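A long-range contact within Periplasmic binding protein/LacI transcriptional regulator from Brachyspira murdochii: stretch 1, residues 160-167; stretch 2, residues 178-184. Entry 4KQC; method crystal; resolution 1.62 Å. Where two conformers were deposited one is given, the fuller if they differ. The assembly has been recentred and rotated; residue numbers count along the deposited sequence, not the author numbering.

Stretch 1 160-167: GFVKRFTE
Stretch 2, residues 178-184: KYALQVI

How do the two stretches lie against each other? Residues 160-167 belong to a helix that begins before Gly-160 and runs on past Glu-167, with phi/psi values close to -60/-47 throughout. Its backbone hydrogen bonds follow the i to i-4 pattern, from Arg-164 N to Gly-160 O at 3.3 Å through Glu-167 N to Lys-163 O at 3.0 Å. After Lys-178 (phi/psi -111/11), residues 179-184 form an extended strand, with phi from -140 to -95° and psi from 107 to 155°. The axes approach to 10.2 Å and run antiparallel at 179°, so moving forward along the helix means moving backward along the strand. The register is set by Val-162 and Leu-181, whose CA atoms lie 7.3 Å apart. No hydrogen bond crosses between the stretches; about 300 Å² is buried, largely by packing of apolar side chains.

What do the first residues of the stretch contribute? Gly-160 has no contact with the strand. The CA-to-CB bond of Phe-161 points sideways to the strand, with chi1 t and chi2 -85°, but the end of its ring comes nearer, bringing CE1 to 4.2 Å from Leu-181 CD2, which sits at the ring edge. Val-162, also sideways and with chi1 t (171°), contacts two strand residues: its CG1 is 3.8 Å from Leu-181 CD1, and its CG2 is 4.0 Å from Val-183 CG2 and also 4.2 Å from Leu-181 CD1. Val-183 is itself sideways with chi1 t. Leu-181 and Val-183 are two apart on the strand, and Ala-180, in the alternate position, points away.

Why do Lys-163 and Arg-164 take no part? Lys-163 points away from the strand, with chi1 t and chi2 off-well at 92°, and Arg-164 is out of reach. With chi1 t, chi2 p and chi3 t, Arg-164 instead places NH1 2.9 Å from Glu-167 OE1 in a salt bridge three residues along. Glu-167, with chi1 and chi2 both t, likewise points away from the strand.

How does Phe-165 meet the strand? Its CA-to-CB bond points toward it, with chi1 t (-163°) and chi2 -87°. Phe-165 CD1 packs 3.8 Å from Leu-181 CD2, and Phe-165 CE1 comes to 3.9 Å from Tyr-179 CD2. The two aromatic rings form an offset edge-to-face pair, the edge of Phe-165 toward the face of Tyr-179, with centroids 5.7 Å apart and planes at 67°. Tyr-179 points toward the helix with chi1 p (75°) and chi2 -85°. Leu-181, also pointing toward it with chi1 m and chi2 t, has the largest area covered in the contact.

What does Thr-166 add? With chi1 m, it turns its hydroxyl back along the helix, donating a hydrogen bond from OG1 to Val-162 O at 2.8 Å. That carbonyl also accepts from Thr-166 N at 2.9 Å. The same OG1 packs 3.6 Å from Leu-181 CD1. Tyr-179 OH reaches to 3.4 Å from Thr-166 CA and 3.6 Å from Thr-166 CG2; its hydrogen bonding is satisfied elsewhere in the structure.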

# COMPACT_ATOMS: atom_id res chain seq x y z
N GLY A 160 2.84 1.53 -11.27
CA GLY A 160 3.61 2.75 -10.92
C GLY A 160 5.12 2.53 -11.00
O GLY A 160 5.89 3.41 -11.48
N PHE A 161 5.58 1.41 -10.45
CA PHE A 161 6.95 0.99 -10.48
C PHE A 161 7.38 0.68 -11.93
O PHE A 161 8.39 1.12 -12.42
CB PHE A 161 7.14 -0.25 -9.55
CG PHE A 161 8.56 -0.76 -9.53
CD1 PHE A 161 8.99 -1.63 -10.50
CD2 PHE A 161 9.47 -0.34 -8.57
CE1 PHE A 161 10.30 -2.05 -10.56
CE2 PHE A 161 10.77 -0.82 -8.58
CZ PHE A 161 11.19 -1.62 -9.57
N VAL A 162 6.61 -0.18 -12.61
CA VAL A 162 6.98 -0.59 -13.95
C VAL A 162 7.15 0.62 -14.88
O VAL A 162 8.12 0.71 -15.63
CB VAL A 162 5.94 -1.62 -14.50
CG1 VAL A 162 6.16 -1.91 -15.96
CG2 VAL A 162 6.09 -2.88 -13.71
N LYS A 163 6.16 1.53 -14.86
CA LYS A 163 6.14 2.72 -15.74
C LYS A 163 7.38 3.56 -15.46
O LYS A 163 8.12 3.91 -16.38
CB LYS A 163 4.86 3.57 -15.55
CG LYS A 163 4.68 4.77 -16.50
CD LYS A 163 3.89 4.42 -17.77
CE LYS A 163 3.82 5.57 -18.80
NZ LYS A 163 2.93 6.71 -18.39
N ARG A 164 7.64 3.85 -14.19
CA ARG A 164 8.76 4.73 -13.89
C ARG A 164 10.10 4.04 -14.18
O ARG A 164 11.03 4.66 -14.73
CB ARG A 164 8.72 5.22 -12.45
CG ARG A 164 9.85 6.14 -12.05
CD ARG A 164 9.82 7.43 -12.85
NE ARG A 164 10.77 8.40 -12.32
CZ ARG A 164 11.19 9.51 -12.95
NH1 ARG A 164 10.70 9.87 -14.14
NH2 ARG A 164 12.10 10.27 -12.36
N PHE A 165 10.26 2.82 -13.77
CA PHE A 165 11.52 2.06 -14.05
C PHE A 165 11.83 1.94 -15.55
O PHE A 165 12.99 2.14 -15.99
CB PHE A 165 11.50 0.65 -13.44
CG PHE A 165 12.86 0.04 -13.36
CD1 PHE A 165 13.39 -0.66 -14.41
CD2 PHE A 165 13.61 0.18 -12.22
CE1 PHE A 165 14.65 -1.19 -14.35
CE2 PHE A 165 14.85 -0.38 -12.12
CZ PHE A 165 15.36 -1.09 -13.17
N THR A 166 10.78 1.75 -16.34
CA THR A 166 10.93 1.63 -17.79
C THR A 166 11.35 2.96 -18.35
O THR A 166 12.21 3.02 -19.25
CB THR A 166 9.59 1.08 -18.35
OG1 THR A 166 9.45 -0.27 -17.90
CG2 THR A 166 9.55 1.10 -19.86
N GLU A 167 10.76 4.03 -17.88
CA GLU A 167 11.11 5.37 -18.34
C GLU A 167 12.59 5.65 -18.05
O GLU A 167 13.34 6.14 -18.91
CB GLU A 167 10.16 6.40 -17.69
CG GLU A 167 10.52 7.84 -17.95
CD GLU A 167 9.73 8.88 -17.15
OE1 GLU A 167 9.07 8.55 -16.14
OE2 GLU A 167 9.81 10.06 -17.55
N LYS A 178 18.66 -3.91 -21.83
CA LYS A 178 19.45 -4.88 -21.08
C LYS A 178 18.72 -5.38 -19.86
O LYS A 178 19.35 -5.98 -19.02
CB LYS A 178 20.75 -4.23 -20.60
CG LYS A 178 21.70 -3.83 -21.72
CD LYS A 178 22.92 -3.09 -21.18
CE LYS A 178 23.87 -2.79 -22.29
NZ LYS A 178 25.01 -2.01 -21.69
N TYR A 179 17.44 -5.09 -19.73
CA TYR A 179 16.73 -5.41 -18.51
C TYR A 179 15.39 -5.97 -18.85
O TYR A 179 14.79 -5.69 -19.93
CB TYR A 179 16.60 -4.18 -17.59
CG TYR A 179 15.57 -3.21 -18.08
CD1 TYR A 179 15.90 -2.24 -19.04
CD2 TYR A 179 14.27 -3.25 -17.65
CE1 TYR A 179 14.94 -1.40 -19.59
CE2 TYR A 179 13.31 -2.38 -18.15
CZ TYR A 179 13.64 -1.46 -19.11
OH TYR A 179 12.71 -0.63 -19.65
N ALA A 180 14.83 -6.76 -17.93
CA ALA A 180 13.43 -7.22 -18.01
C ALA A 180 12.77 -7.21 -16.65
O ALA A 180 13.37 -7.64 -15.67
CB ALA A 180 13.37 -8.63 -18.53
N LEU A 181 11.56 -6.69 -16.58
CA LEU A 181 10.83 -6.64 -15.35
C LEU A 181 9.92 -7.89 -15.35
O LEU A 181 9.24 -8.17 -16.35
CB LEU A 181 9.99 -5.37 -15.27
CG LEU A 181 10.75 -4.05 -15.27
CD1 LEU A 181 9.86 -2.82 -15.45
CD2 LEU A 181 11.57 -3.96 -14.02
N GLN A 182 9.92 -8.65 -14.27
CA GLN A 182 9.14 -9.86 -14.16
C GLN A 182 8.04 -9.58 -13.13
O GLN A 182 8.33 -9.50 -11.96
CB GLN A 182 10.03 -10.98 -13.69
CG GLN A 182 11.15 -11.23 -14.65
CD GLN A 182 12.02 -12.39 -14.18
OE1 GLN A 182 12.26 -12.55 -12.98
NE2 GLN A 182 12.47 -13.20 -15.13
N VAL A 183 6.81 -9.44 -13.59
CA VAL A 183 5.70 -9.06 -12.74
C VAL A 183 5.02 -10.39 -12.31
O VAL A 183 4.58 -11.18 -13.17
CB VAL A 183 4.72 -8.07 -13.41
CG1 VAL A 183 3.62 -7.69 -12.43
CG2 VAL A 183 5.53 -6.84 -13.86
N ILE A 184 5.04 -10.67 -11.02
CA ILE A 184 4.56 -11.94 -10.47
C ILE A 184 3.47 -11.63 -9.46
O ILE A 184 3.65 -10.84 -8.51
CB ILE A 184 5.74 -12.64 -9.75
CG1 ILE A 184 6.85 -12.96 -10.74
CG2 ILE A 184 5.27 -13.90 -9.05
CD1 ILE A 184 8.22 -13.02 -10.11